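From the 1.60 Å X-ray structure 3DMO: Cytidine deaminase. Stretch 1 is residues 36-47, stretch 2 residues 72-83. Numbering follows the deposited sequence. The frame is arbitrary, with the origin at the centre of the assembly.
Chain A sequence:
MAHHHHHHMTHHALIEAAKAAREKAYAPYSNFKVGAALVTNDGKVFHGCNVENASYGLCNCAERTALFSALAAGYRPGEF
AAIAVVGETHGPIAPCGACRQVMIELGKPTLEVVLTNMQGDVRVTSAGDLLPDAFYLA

Stretch 1 (36-47) AALVTNDGKVFH
Stretch 2 (72-83) AAGYRPGEFAAI

Stretch 1 is a hairpin: strand 36-40, a type I turn from Thr 40 to Gly 43, and strand 45-47 returning. Stretch 2 leaves a helix through a Schellman motif at Gly 74 (phi/psi 98/11), makes a type II turn from Arg 76 to Glu 79, and enters strand 80-83, antiparallel to strand 36-40 at 160°, axes 4.7 Å apart at closest approach. Leu 38 faces Ile 83 as a non-hydrogen-bonded pair (CA to CA 4.3 Å), and Val 39 pairs with Ala 82, its N 2.8 Å from Ala 82 O. A bulge then shifts the register, pairing Thr 40 with Phe 80. Ala 81, at -87/-45, is the extra residue: Val 39 O accepts from Ala 81 N at 2.9 Å and weakly from Ala 82 N at 3.4 Å. Past that pair, Asn 41 N donates to Glu 79 O at 2.8 Å, a bond between two loop residues.

Leu 38 (t, p) packs CD1 3.9 Å from Ile 83 CB; on the other face Val 39 (p) CG1 lies 3.8 Å from Ala 82 CB. Beyond the bulge, polar bonds join the apolar packing. Asn 41 (p) ND2 donates to Glu 79 (m, t) OE2 at 2.9 Å; the same carboxylate is held from within stretch 2 by a salt bridge, Glu 79 OE1 to Arg 76 NE (3.0 Å). Tyr 75 (m) covers Thr 40 CG2, 3.7 Å from its ring centroid, and its OH donates to Asp 42 OD2 (2.8 Å), which also accepts from Thr 40 OG1 (2.6 Å). Phe 46 (m) sets CE2 3.7 Å from Tyr 75 CE2 and CZ 3.6 Å from Ala 73 CB.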

ATOM      1  N   ALA A  36      17.871  -6.712  -1.594  1.00 18.38           N
ATOM      2  CA  ALA A  36      18.329  -6.022  -0.401  1.00 18.53           C
ATOM      3  C   ALA A  36      18.900  -7.029   0.565  1.00 18.71           C
ATOM      4  O   ALA A  36      18.513  -8.198   0.563  1.00 19.51           O
ATOM      5  CB  ALA A  36      17.187  -5.243   0.254  1.00 17.94           C
ATOM      6  N   ALA A  37      19.848  -6.580   1.371  1.00 19.15           N
ATOM      7  CA  ALA A  37      20.388  -7.416   2.430  1.00 19.31           C
ATOM      8  C   ALA A  37      20.550  -6.584   3.681  1.00 19.38           C
ATOM      9  O   ALA A  37      21.168  -5.522   3.658  1.00 19.05           O
ATOM     10  CB  ALA A  37      21.709  -8.029   2.018  1.00 19.70           C
ATOM     11  N   LEU A  38      19.987  -7.097   4.767  1.00 19.91           N
ATOM     12  CA  LEU A  38      19.898  -6.395   6.037  1.00 20.32           C
ATOM     13  C   LEU A  38      20.746  -7.150   7.045  1.00 20.39           C
ATOM     14  O   LEU A  38      20.627  -8.378   7.153  1.00 20.89           O
ATOM     15  CB  LEU A  38      18.433  -6.410   6.484  1.00 20.69           C
ATOM     16  CG  LEU A  38      17.968  -5.790   7.790  1.00 20.87           C
ATOM     17  CD1 LEU A  38      18.164  -4.276   7.780  1.00 20.82           C
ATOM     18  CD2 LEU A  38      16.502  -6.150   7.979  1.00 20.85           C
ATOM     19  N   VAL A  39      21.611  -6.439   7.768  1.00 19.82           N
ATOM     20  CA  VAL A  39      22.430  -7.092   8.786  1.00 20.26           C
ATOM     21  C   VAL A  39      22.038  -6.551  10.148  1.00 20.26           C
ATOM     22  O   VAL A  39      21.930  -5.346  10.324  1.00 19.63           O
ATOM     23  CB  VAL A  39      23.971  -6.973   8.518  1.00 20.20           C
ATOM     24  CG1 VAL A  39      24.446  -5.514   8.500  1.00 20.27           C
ATOM     25  CG2 VAL A  39      24.757  -7.818   9.540  1.00 20.55           C
ATOM     26  N   THR A  40      21.809  -7.454  11.092  1.00 20.66           N
ATOM     27  CA  THR A  40      21.281  -7.087  12.400  1.00 21.39           C
ATOM     28  C   THR A  40      22.387  -6.774  13.405  1.00 21.94           C
ATOM     29  O   THR A  40      23.573  -6.955  13.123  1.00 21.86           O
ATOM     30  CB  THR A  40      20.408  -8.219  12.975  1.00 21.13           C
ATOM     31  OG1 THR A  40      21.235  -9.353  13.259  1.00 21.54           O
ATOM     32  CG2 THR A  40      19.330  -8.636  11.981  1.00 20.57           C
ATOM     33  N   ASN A  41      21.975  -6.325  14.584  1.00 22.58           N
ATOM     34  CA  ASN A  41      22.879  -6.080  15.704  1.00 23.05           C
ATOM     35  C   ASN A  41      23.787  -7.267  16.082  1.00 23.58           C
ATOM     36  O   ASN A  41      24.931  -7.055  16.495  1.00 24.55           O
ATOM     37  CB  ASN A  41      22.110  -5.517  16.919  1.00 22.83           C
ATOM     38  CG  ASN A  41      20.939  -6.399  17.371  1.00 22.39           C
ATOM     39  OD1 ASN A  41      20.665  -7.454  16.808  1.00 23.50           O
ATOM     40  ND2 ASN A  41      20.242  -5.948  18.418  1.00 23.87           N
ATOM     41  N   ASP A  42      23.297  -8.498  15.928  1.00 23.38           N
ATOM     42  CA  ASP A  42      24.093  -9.683  16.235  1.00 23.78           C
ATOM     43  C   ASP A  42      24.704 -10.340  14.990  1.00 23.79           C
ATOM     44  O   ASP A  42      25.176 -11.481  15.039  1.00 23.93           O
ATOM     45  CB  ASP A  42      23.300 -10.680  17.100  1.00 23.57           C
ATOM     46  CG  ASP A  42      22.088 -11.268  16.393  1.00 24.42           C
ATOM     47  OD1 ASP A  42      21.436 -12.153  17.000  1.00 25.75           O
ATOM     48  OD2 ASP A  42      21.774 -10.876  15.249  1.00 23.86           O
ATOM     49  N   GLY A  43      24.685  -9.616  13.871  1.00 23.93           N
ATOM     50  CA  GLY A  43      25.387 -10.035  12.657  1.00 24.26           C
ATOM     51  C   GLY A  43      24.654 -10.959  11.700  1.00 24.44           C
ATOM     52  O   GLY A  43      25.242 -11.423  10.716  1.00 25.00           O
ATOM     53  N   LYS A  44      23.382 -11.237  11.981  1.00 24.03           N
ATOM     54  CA  LYS A  44      22.555 -12.059  11.103  1.00 23.80           C
ATOM     55  C   LYS A  44      22.138 -11.257   9.871  1.00 23.00           C
ATOM     56  O   LYS A  44      21.838 -10.067   9.967  1.00 22.92           O
ATOM     57  CB  LYS A  44      21.323 -12.555  11.850  1.00 24.36           C
ATOM     58  CG  LYS A  44      20.628 -13.733  11.200  1.00 27.33           C
ATOM     59  CD  LYS A  44      19.777 -14.467  12.231  1.00 32.62           C
ATOM     60  CE  LYS A  44      19.482 -15.903  11.805  1.00 35.31           C
ATOM     61  NZ  LYS A  44      18.547 -15.961  10.646  1.00 36.79           N
ATOM     62  N   VAL A  45      22.126 -11.923   8.723  1.00 22.05           N
ATOM     63  CA  VAL A  45      21.800 -11.287   7.451  1.00 21.24           C
ATOM     64  C   VAL A  45      20.454 -11.791   6.933  1.00 20.79           C
ATOM     65  O   VAL A  45      20.184 -12.993   6.955  1.00 21.22           O
ATOM     66  CB  VAL A  45      22.923 -11.509   6.409  1.00 20.83           C
ATOM     67  CG1 VAL A  45      22.529 -10.958   5.039  1.00 21.33           C
ATOM     68  CG2 VAL A  45      24.198 -10.849   6.884  1.00 20.66           C
ATOM     69  N   PHE A  46      19.603 -10.858   6.509  1.00 20.00           N
ATOM     70  CA  PHE A  46      18.320 -11.194   5.908  1.00 19.63           C
ATOM     71  C   PHE A  46      18.253 -10.681   4.473  1.00 19.94           C
ATOM     72  O   PHE A  46      18.532  -9.506   4.223  1.00 20.34           O
ATOM     73  CB  PHE A  46      17.168 -10.607   6.735  1.00 19.26           C
ATOM     74  CG  PHE A  46      16.978 -11.291   8.057  1.00 17.97           C
ATOM     75  CD1 PHE A  46      16.087 -12.360   8.178  1.00 17.82           C
ATOM     76  CD2 PHE A  46      17.709 -10.897   9.169  1.00 16.76           C
ATOM     77  CE1 PHE A  46      15.917 -13.012   9.398  1.00 16.95           C
ATOM     78  CE2 PHE A  46      17.544 -11.546  10.387  1.00 16.81           C
ATOM     79  CZ  PHE A  46      16.641 -12.604  10.494  1.00 18.04           C
ATOM     80  N   HIS A  47      17.895 -11.575   3.550  1.00 19.87           N
ATOM     81  CA  HIS A  47      17.674 -11.232   2.146  1.00 20.18           C
ATOM     82  C   HIS A  47      16.265 -10.681   1.957  1.00 19.86           C
ATOM     83  O   HIS A  47      15.314 -11.141   2.591  1.00 20.16           O
ATOM     84  CB  HIS A  47      17.789 -12.474   1.264  1.00 20.67           C
ATOM     85  CG  HIS A  47      19.191 -12.917   1.001  1.00 21.52           C
ATOM     86  ND1 HIS A  47      20.292 -12.274   1.526  1.00 24.09           N
ATOM     87  CD2 HIS A  47      19.670 -13.961   0.286  1.00 21.79           C
ATOM     88  CE1 HIS A  47      21.390 -12.897   1.133  1.00 23.34           C
ATOM     89  NE2 HIS A  47      21.040 -13.925   0.382  1.00 23.62           N
ATOM     90  N   ALA A  72       9.745 -10.794  11.598  1.00 17.95           N
ATOM     91  CA  ALA A  72       9.169 -12.125  11.800  1.00 18.23           C
ATOM     92  C   ALA A  72      10.114 -13.097  12.532  1.00 18.39           C
ATOM     93  O   ALA A  72       9.652 -14.029  13.192  1.00 18.15           O
ATOM     94  CB  ALA A  72       8.722 -12.708  10.471  1.00 18.55           C
ATOM     95  N   ALA A  73      11.422 -12.854  12.429  1.00 18.81           N
ATOM     96  CA  ALA A  73      12.424 -13.639  13.137  1.00 19.01           C
ATOM     97  C   ALA A  73      12.693 -13.125  14.559  1.00 19.01           C
ATOM     98  O   ALA A  73      13.525 -13.681  15.268  1.00 20.10           O
ATOM     99  CB  ALA A  73      13.734 -13.706  12.317  1.00 19.03           C
ATOM    100  N   GLY A  74      11.991 -12.073  14.976  1.00 18.53           N
ATOM    101  CA  GLY A  74      12.100 -11.564  16.339  1.00 18.54           C
ATOM    102  C   GLY A  74      13.021 -10.372  16.529  1.00 18.43           C
ATOM    103  O   GLY A  74      13.338 -10.006  17.660  1.00 18.49           O
ATOM    104  N   TYR A  75      13.460  -9.762  15.433  1.00 18.46           N
ATOM    105  CA  TYR A  75      14.232  -8.531  15.530  1.00 18.51           C
ATOM    106  C   TYR A  75      13.241  -7.396  15.617  1.00 19.00           C
ATOM    107  O   TYR A  75      12.146  -7.484  15.052  1.00 19.74           O
ATOM    108  CB  TYR A  75      15.223  -8.384  14.370  1.00 18.42           C
ATOM    109  CG  TYR A  75      16.334  -9.390  14.496  1.00 17.96           C
ATOM    110  CD1 TYR A  75      17.474  -9.090  15.231  1.00 18.14           C
ATOM    111  CD2 TYR A  75      16.212 -10.654  13.937  1.00 18.22           C
ATOM    112  CE1 TYR A  75      18.486 -10.027  15.391  1.00 17.57           C
ATOM    113  CE2 TYR A  75      17.219 -11.601  14.081  1.00 18.20           C
ATOM    114  CZ  TYR A  75      18.346 -11.272  14.815  1.00 19.54           C
ATOM    115  OH  TYR A  75      19.349 -12.194  14.968  1.00 19.69           O
ATOM    116  N   ARG A  76      13.612  -6.361  16.354  1.00 18.50           N
ATOM    117  CA  ARG A  76      12.695  -5.282  16.696  1.00 18.67           C
ATOM    118  C   ARG A  76      13.245  -3.953  16.188  1.00 18.98           C
ATOM    119  O   ARG A  76      14.422  -3.857  15.845  1.00 19.23           O
ATOM    120  CB  ARG A  76      12.497  -5.278  18.211  1.00 18.19           C
ATOM    121  CG  ARG A  76      11.727  -6.507  18.694  1.00 18.85           C
ATOM    122  CD  ARG A  76      12.107  -6.882  20.109  1.00 20.43           C
ATOM    123  NE  ARG A  76      13.494  -7.345  20.177  1.00 21.58           N
ATOM    124  CZ  ARG A  76      14.051  -7.909  21.247  1.00 22.63           C
ATOM    125  NH1 ARG A  76      13.336  -8.108  22.352  1.00 22.39           N
ATOM    126  NH2 ARG A  76      15.329  -8.290  21.205  1.00 21.35           N
ATOM    127  N   PRO A  77      12.395  -2.916  16.103  1.00 19.11           N
ATOM    128  CA  PRO A  77      12.935  -1.630  15.663  1.00 19.43           C
ATOM    129  C   PRO A  77      14.211  -1.219  16.391  1.00 20.06           C
ATOM    130  O   PRO A  77      14.292  -1.308  17.633  1.00 20.10           O
ATOM    131  CB  PRO A  77      11.806  -0.655  15.980  1.00 19.11           C
ATOM    132  CG  PRO A  77      10.565  -1.488  15.818  1.00 19.47           C
ATOM    133  CD  PRO A  77      10.939  -2.858  16.334  1.00 19.46           C
ATOM    134  N   GLY A  78      15.201  -0.789  15.618  1.00 20.45           N
ATOM    135  CA  GLY A  78      16.474  -0.342  16.172  1.00 20.95           C
ATOM    136  C   GLY A  78      17.532  -1.425  16.271  1.00 21.22           C
ATOM    137  O   GLY A  78      18.662  -1.144  16.679  1.00 21.99           O
ATOM    138  N   GLU A  79      17.183  -2.655  15.902  1.00 20.69           N
ATOM    139  CA  GLU A  79      18.134  -3.775  15.988  1.00 20.58           C
ATOM    140  C   GLU A  79      18.896  -4.054  14.699  1.00 20.68           C
ATOM    141  O   GLU A  79      19.473  -5.136  14.546  1.00 21.00           O
ATOM    142  CB  GLU A  79      17.436  -5.048  16.459  1.00 20.42           C
ATOM    143  CG  GLU A  79      16.998  -4.991  17.898  1.00 20.58           C
ATOM    144  CD  GLU A  79      16.736  -6.356  18.469  1.00 21.38           C
ATOM    145  OE1 GLU A  79      15.704  -6.972  18.122  1.00 20.60           O
ATOM    146  OE2 GLU A  79      17.560  -6.808  19.280  1.00 22.32           O
ATOM    147  N   PHE A  80      18.905  -3.083  13.786  1.00 20.55           N
ATOM    148  CA  PHE A  80      19.577  -3.241  12.492  1.00 20.34           C
ATOM    149  C   PHE A  80      20.791  -2.329  12.348  1.00 20.50           C
ATOM    150  O   PHE A  80      20.739  -1.146  12.695  1.00 21.02           O
ATOM    151  CB  PHE A  80      18.578  -3.064  11.345  1.00 20.36           C
ATOM    152  CG  PHE A  80      17.323  -3.855  11.547  1.00 19.94           C
ATOM    153  CD1 PHE A  80      16.139  -3.220  11.904  1.00 19.23           C
ATOM    154  CD2 PHE A  80      17.349  -5.243  11.460  1.00 21.38           C
ATOM    155  CE1 PHE A  80      14.980  -3.963  12.134  1.00 20.52           C
ATOM    156  CE2 PHE A  80      16.198  -5.997  11.685  1.00 20.97           C
ATOM    157  CZ  PHE A  80      15.010  -5.349  12.023  1.00 20.30           C
ATOM    158  N   ALA A  81      21.887  -2.907  11.868  1.00 20.36           N
ATOM    159  CA  ALA A  81      23.132  -2.170  11.671  1.00 20.58           C
ATOM    160  C   ALA A  81      23.189  -1.482  10.306  1.00 20.12           C
ATOM    161  O   ALA A  81      23.588  -0.320  10.203  1.00 20.75           O
ATOM    162  CB  ALA A  81      24.314  -3.109  11.826  1.00 20.69           C
ATOM    163  N   ALA A  82      22.798  -2.206   9.261  1.00 19.55           N
ATOM    164  CA  ALA A  82      22.919  -1.716   7.886  1.00 18.86           C
ATOM    165  C   ALA A  82      22.002  -2.475   6.943  1.00 18.86           C
ATOM    166  O   ALA A  82      21.672  -3.653   7.180  1.00 18.88           O
ATOM    167  CB  ALA A  82      24.372  -1.837   7.394  1.00 18.81           C
ATOM    168  N   ILE A  83      21.620  -1.801   5.859  1.00 18.24           N
ATOM    169  CA  ILE A  83      20.912  -2.428   4.749  1.00 18.24           C
ATOM    170  C   ILE A  83      21.579  -2.031   3.427  1.00 17.98           C
ATOM    171  O   ILE A  83      21.931  -0.868   3.239  1.00 18.56           O
ATOM    172  CB  ILE A  83      19.387  -2.075   4.767  1.00 18.43           C
ATOM    173  CG1 ILE A  83      18.601  -2.940   3.768  1.00 18.61           C
ATOM    174  CG2 ILE A  83      19.153  -0.577   4.584  1.00 19.13           C
ATOM    175  CD1 ILE A  83      17.080  -2.801   3.910  1.00 18.80           C
TER